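Local coordinates for protein Cas13d (uncultured Ruminococcus sp, PDB 6IV9) that binds a CRISPR RNA and probably uses its two HEPN domains to mature that RNA and to cleave target RNA, at residues Val647-Leu658 with Leu726-Leu734. The protein carries 2 engineered substitutions. Residues are numbered along the deposited sequence; the frame is centred on the assembly and turned at random.
With nucleotides of chain B.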
loop_
_atom_site.group_PDB
_atom_site.type_symbol
_atom_site.label_atom_id
_atom_site.label_comp_id
_atom_site.label_asym_id
_atom_site.label_seq_id
_atom_site.Cartn_x
_atom_site.Cartn_y
_atom_site.Cartn_z
ATOM N N VAL A 647 -24.572 -6.322 -7.562
ATOM C CA VAL A 647 -23.653 -7.445 -7.227
ATOM C C VAL A 647 -24.027 -8.002 -5.859
ATOM O O VAL A 647 -23.928 -9.182 -5.685
ATOM C CB VAL A 647 -22.173 -7.054 -7.280
ATOM C CG1 VAL A 647 -21.313 -8.162 -6.717
ATOM C CG2 VAL A 647 -21.757 -6.718 -8.691
ATOM N N ALA A 648 -24.535 -7.153 -4.968
ATOM C CA ALA A 648 -24.923 -7.534 -3.591
ATOM C C ALA A 648 -26.104 -8.503 -3.595
ATOM O O ALA A 648 -26.378 -9.075 -2.575
ATOM C CB ALA A 648 -25.250 -6.331 -2.758
ATOM N N LYS A 649 -26.793 -8.619 -4.719
ATOM C CA LYS A 649 -27.973 -9.516 -4.809
ATOM C C LYS A 649 -27.520 -10.952 -5.034
ATOM O O LYS A 649 -28.332 -11.845 -4.929
ATOM C CB LYS A 649 -28.905 -9.052 -5.923
ATOM C CG LYS A 649 -29.665 -7.788 -5.585
ATOM C CD LYS A 649 -30.393 -7.229 -6.744
ATOM C CE LYS A 649 -30.935 -5.857 -6.434
ATOM N NZ LYS A 649 -31.726 -5.322 -7.561
ATOM N N ASN A 650 -26.242 -11.132 -5.300
ATOM C CA ASN A 650 -25.707 -12.476 -5.578
ATOM C C ASN A 650 -25.290 -13.134 -4.266
ATOM O O ASN A 650 -24.214 -12.873 -3.802
ATOM C CB ASN A 650 -24.539 -12.365 -6.538
ATOM C CG ASN A 650 -24.141 -13.714 -7.058
ATOM O OD1 ASN A 650 -24.118 -14.681 -6.308
ATOM N ND2 ASN A 650 -23.870 -13.784 -8.340
ATOM N N GLU A 651 -26.129 -14.020 -3.750
ATOM C CA GLU A 651 -25.851 -14.673 -2.451
ATOM C C GLU A 651 -24.560 -15.489 -2.496
ATOM O O GLU A 651 -23.918 -15.586 -1.488
ATOM C CB GLU A 651 -27.077 -15.430 -1.955
ATOM C CG GLU A 651 -28.160 -14.475 -1.507
ATOM C CD GLU A 651 -29.467 -15.150 -1.155
ATOM O OE1 GLU A 651 -29.757 -15.259 0.015
ATOM O OE2 GLU A 651 -30.163 -15.561 -2.069
ATOM N N LYS A 652 -24.229 -16.081 -3.630
ATOM C CA LYS A 652 -22.993 -16.894 -3.681
ATOM C C LYS A 652 -21.766 -16.018 -3.449
ATOM O O LYS A 652 -20.882 -16.438 -2.741
ATOM C CB LYS A 652 -22.883 -17.601 -5.025
ATOM C CG LYS A 652 -23.745 -18.842 -5.135
ATOM C CD LYS A 652 -23.405 -19.670 -6.328
ATOM C CE LYS A 652 -23.750 -18.980 -7.618
ATOM N NZ LYS A 652 -23.767 -19.944 -8.739
ATOM N N VAL A 653 -21.723 -14.870 -4.104
ATOM C CA VAL A 653 -20.584 -13.929 -3.918
ATOM C C VAL A 653 -20.566 -13.416 -2.477
ATOM O O VAL A 653 -19.550 -13.473 -1.858
ATOM C CB VAL A 653 -20.727 -12.745 -4.885
ATOM C CG1 VAL A 653 -19.689 -11.689 -4.603
ATOM C CG2 VAL A 653 -20.674 -13.187 -6.330
ATOM N N VAL A 654 -21.703 -12.957 -1.974
ATOM C CA VAL A 654 -21.773 -12.432 -0.583
ATOM C C VAL A 654 -21.429 -13.544 0.408
ATOM O O VAL A 654 -20.700 -13.301 1.313
ATOM C CB VAL A 654 -23.142 -11.802 -0.305
ATOM C CG1 VAL A 654 -23.324 -11.495 1.160
ATOM C CG2 VAL A 654 -23.339 -10.572 -1.156
ATOM N N MET A 655 -21.927 -14.749 0.181
ATOM C CA MET A 655 -21.616 -15.887 1.079
ATOM C C MET A 655 -20.113 -16.177 1.019
ATOM O O MET A 655 -19.562 -16.549 2.025
ATOM C CB MET A 655 -22.420 -17.140 0.721
ATOM C CG MET A 655 -23.837 -17.134 1.254
ATOM S SD MET A 655 -23.945 -17.115 3.040
ATOM C CE MET A 655 -23.456 -18.790 3.426
ATOM N N PHE A 656 -19.499 -16.022 -0.149
ATOM C CA PHE A 656 -18.041 -16.265 -0.236
ATOM C C PHE A 656 -17.298 -15.281 0.672
ATOM O O PHE A 656 -16.453 -15.683 1.415
ATOM C CB PHE A 656 -17.545 -16.111 -1.669
ATOM C CG PHE A 656 -16.047 -16.069 -1.738
ATOM C CD1 PHE A 656 -15.299 -17.159 -1.352
ATOM C CD2 PHE A 656 -15.390 -14.929 -2.142
ATOM C CE1 PHE A 656 -13.921 -17.113 -1.367
ATOM C CE2 PHE A 656 -14.010 -14.886 -2.166
ATOM C CZ PHE A 656 -13.285 -15.971 -1.766
ATOM N N VAL A 657 -17.654 -14.006 0.608
ATOM C CA VAL A 657 -16.999 -12.975 1.464
ATOM C C VAL A 657 -17.287 -13.241 2.944
ATOM O O VAL A 657 -16.383 -13.197 3.727
ATOM C CB VAL A 657 -17.425 -11.555 1.058
ATOM C CG1 VAL A 657 -16.836 -10.514 1.979
ATOM C CG2 VAL A 657 -17.044 -11.262 -0.372
ATOM N N LEU A 658 -18.534 -13.546 3.276
ATOM C CA LEU A 658 -18.964 -13.821 4.667
ATOM C C LEU A 658 -18.191 -15.045 5.188
ATOM O O LEU A 658 -17.888 -15.097 6.353
ATOM C CB LEU A 658 -20.465 -14.104 4.630
ATOM C CG LEU A 658 -21.452 -13.052 5.127
ATOM C CD1 LEU A 658 -20.874 -11.709 5.490
ATOM C CD2 LEU A 658 -22.674 -12.955 4.252
ATOM N N LEU A 726 -22.167 -3.476 7.986
ATOM C CA LEU A 726 -21.849 -4.818 7.449
ATOM C C LEU A 726 -21.966 -4.811 5.929
ATOM O O LEU A 726 -21.130 -5.379 5.297
ATOM C CB LEU A 726 -22.807 -5.847 8.039
ATOM C CG LEU A 726 -22.733 -7.221 7.384
ATOM C CD1 LEU A 726 -21.351 -7.812 7.535
ATOM C CD2 LEU A 726 -23.766 -8.147 7.965
ATOM N N TYR A 727 -23.003 -4.177 5.404
ATOM C CA TYR A 727 -23.207 -4.153 3.939
ATOM C C TYR A 727 -22.013 -3.478 3.267
ATOM O O TYR A 727 -21.458 -4.033 2.359
ATOM C CB TYR A 727 -24.486 -3.383 3.604
ATOM C CG TYR A 727 -24.663 -3.083 2.143
ATOM C CD1 TYR A 727 -24.759 -4.094 1.222
ATOM C CD2 TYR A 727 -24.690 -1.790 1.669
ATOM C CE1 TYR A 727 -24.913 -3.839 -0.123
ATOM C CE2 TYR A 727 -24.832 -1.511 0.324
ATOM C CZ TYR A 727 -24.948 -2.541 -0.582
ATOM O OH TYR A 727 -25.075 -2.307 -1.906
ATOM N N LEU A 728 -21.612 -2.322 3.765
ATOM C CA LEU A 728 -20.462 -1.616 3.154
ATOM C C LEU A 728 -19.185 -2.450 3.296
ATOM O O LEU A 728 -18.414 -2.483 2.371
ATOM C CB LEU A 728 -20.309 -0.253 3.824
ATOM C CG LEU A 728 -21.405 0.744 3.489
ATOM C CD1 LEU A 728 -21.212 2.038 4.247
ATOM C CD2 LEU A 728 -21.462 0.990 2.002
ATOM N N THR A 729 -18.982 -3.053 4.457
ATOM C CA THR A 729 -17.769 -3.869 4.693
ATOM C C THR A 729 -17.735 -5.046 3.720
ATOM O O THR A 729 -16.716 -5.268 3.120
ATOM C CB THR A 729 -17.715 -4.392 6.129
ATOM O OG1 THR A 729 -17.692 -3.279 7.008
ATOM C CG2 THR A 729 -16.512 -5.263 6.386
ATOM N N VAL A 730 -18.842 -5.740 3.551
ATOM C CA VAL A 730 -18.810 -6.932 2.663
ATOM C C VAL A 730 -18.496 -6.533 1.215
ATOM O O VAL A 730 -17.696 -7.173 0.594
ATOM C CB VAL A 730 -20.130 -7.712 2.780
ATOM C CG1 VAL A 730 -20.285 -8.717 1.670
ATOM C CG2 VAL A 730 -20.269 -8.360 4.141
ATOM N N MET A 731 -19.166 -5.518 0.695
ATOM C CA MET A 731 -18.910 -5.079 -0.696
ATOM C C MET A 731 -17.480 -4.529 -0.818
ATOM O O MET A 731 -16.843 -4.783 -1.795
ATOM C CB MET A 731 -19.968 -4.079 -1.164
ATOM C CG MET A 731 -21.370 -4.637 -1.079
ATOM S SD MET A 731 -21.574 -6.360 -1.618
ATOM C CE MET A 731 -21.182 -6.232 -3.353
ATOM N N TYR A 732 -17.020 -3.801 0.186
ATOM C CA TYR A 732 -15.654 -3.230 0.171
ATOM C C TYR A 732 -14.624 -4.361 0.112
ATOM O O TYR A 732 -13.742 -4.305 -0.691
ATOM C CB TYR A 732 -15.449 -2.373 1.416
ATOM C CG TYR A 732 -14.026 -2.199 1.861
ATOM C CD1 TYR A 732 -13.172 -1.329 1.224
ATOM C CD2 TYR A 732 -13.541 -2.902 2.943
ATOM C CE1 TYR A 732 -11.867 -1.177 1.637
ATOM C CE2 TYR A 732 -12.237 -2.767 3.366
ATOM C CZ TYR A 732 -11.399 -1.895 2.713
ATOM O OH TYR A 732 -10.131 -1.736 3.140
ATOM N N LEU A 733 -14.823 -5.407 0.904
ATOM C CA LEU A 733 -13.864 -6.539 0.947
ATOM C C LEU A 733 -13.773 -7.153 -0.455
ATOM O O LEU A 733 -12.689 -7.449 -0.902
ATOM C CB LEU A 733 -14.425 -7.555 1.938
ATOM C CG LEU A 733 -13.681 -7.783 3.246
ATOM C CD1 LEU A 733 -12.672 -6.722 3.587
ATOM C CD2 LEU A 733 -14.622 -8.079 4.386
ATOM N N LEU A 734 -14.902 -7.301 -1.126
ATOM C CA LEU A 734 -14.875 -7.891 -2.482
ATOM C C LEU A 734 -14.111 -6.997 -3.465
ATOM O O LEU A 734 -13.220 -7.491 -4.113
ATOM C CB LEU A 734 -16.321 -8.056 -2.945
ATOM C CG LEU A 734 -16.491 -8.419 -4.410
ATOM C CD1 LEU A 734 -15.934 -9.794 -4.692
ATOM C CD2 LEU A 734 -17.941 -8.329 -4.822
ATOM P P U B 38 -10.130 -4.722 6.532
ATOM O OP1 U B 38 -10.017 -4.775 5.111
ATOM O OP2 U B 38 -9.994 -3.494 7.274
ATOM O "O5'" U B 38 -11.565 -5.338 6.834
ATOM C "C5'" U B 38 -12.059 -5.283 8.118
ATOM C "C4'" U B 38 -13.226 -6.239 8.247
ATOM O "O4'" U B 38 -12.777 -7.564 7.881
ATOM C "C3'" U B 38 -13.679 -6.367 9.687
ATOM O "O3'" U B 38 -14.666 -5.356 9.913
ATOM C "C2'" U B 38 -14.248 -7.785 9.741
ATOM O "O2'" U B 38 -15.542 -7.861 9.187
ATOM C "C1'" U B 38 -13.327 -8.516 8.777
ATOM N N1 U B 38 -12.237 -9.232 9.446
ATOM C C2 U B 38 -11.786 -10.388 8.830
ATOM O O2 U B 38 -12.270 -10.810 7.785
ATOM N N3 U B 38 -10.737 -11.014 9.471
ATOM C C4 U B 38 -10.092 -10.591 10.633
ATOM O O4 U B 38 -9.146 -11.253 11.092
ATOM C C5 U B 38 -10.588 -9.350 11.172
ATOM C C6 U B 38 -11.622 -8.731 10.572
#
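N650 OD1 caps the N-terminus of the helix from which V657 and L658 pack on V730: it accepts V653 N at 3.3 Å, with an N-H...O angle of 165°, and K652 N in a weak, strongly bent bond. V653 N lies well above the plane of N650's side-chain carbonyl, not on a lone pair. The type I turn V647-N650 ends on this N-cap residue and places A648 against the helix of residues 726-734. No hydrogen bond joins the two segments, so apolar packing holds them. V657 CG1, which its chi1 of 176° carries away from the backbone N, lies 3.8 Å from L733 CB and also touches V730 CG1 and the carbonyl oxygen V730 O. L658 CD1 meets the other V730 branch, CG2, at 3.7 Å, the two side chains running nearly perpendicular. L734 CD2 touches both V653 CG1 (3.8 Å) and V647 CG1 (3.9 Å), joining helix and turn. M731 bends at both chi2 and chi3, which lays SD 3.8 Å from A648 CB and CE against V647 CG1. An alanine in place of this methionine removes SD and CE, and is likely to open a gap beside A648 and V647 where the turn meets the helix. A648 CB also meets the Y727 ring edge-on, 3.6 Å from CE1, while Y727 OH bonds to I590 O. Beyond the interface, L733 CD1 and Y732 CE2 approach OP1 of U38 in RNA chain B. The 92° crossing, with short-segment axes 9.7 Å apart, makes this a near-orthogonal helix-helix packing that sets the N-capped helix 651-660 against the long, RNA-contacting helix 713-760.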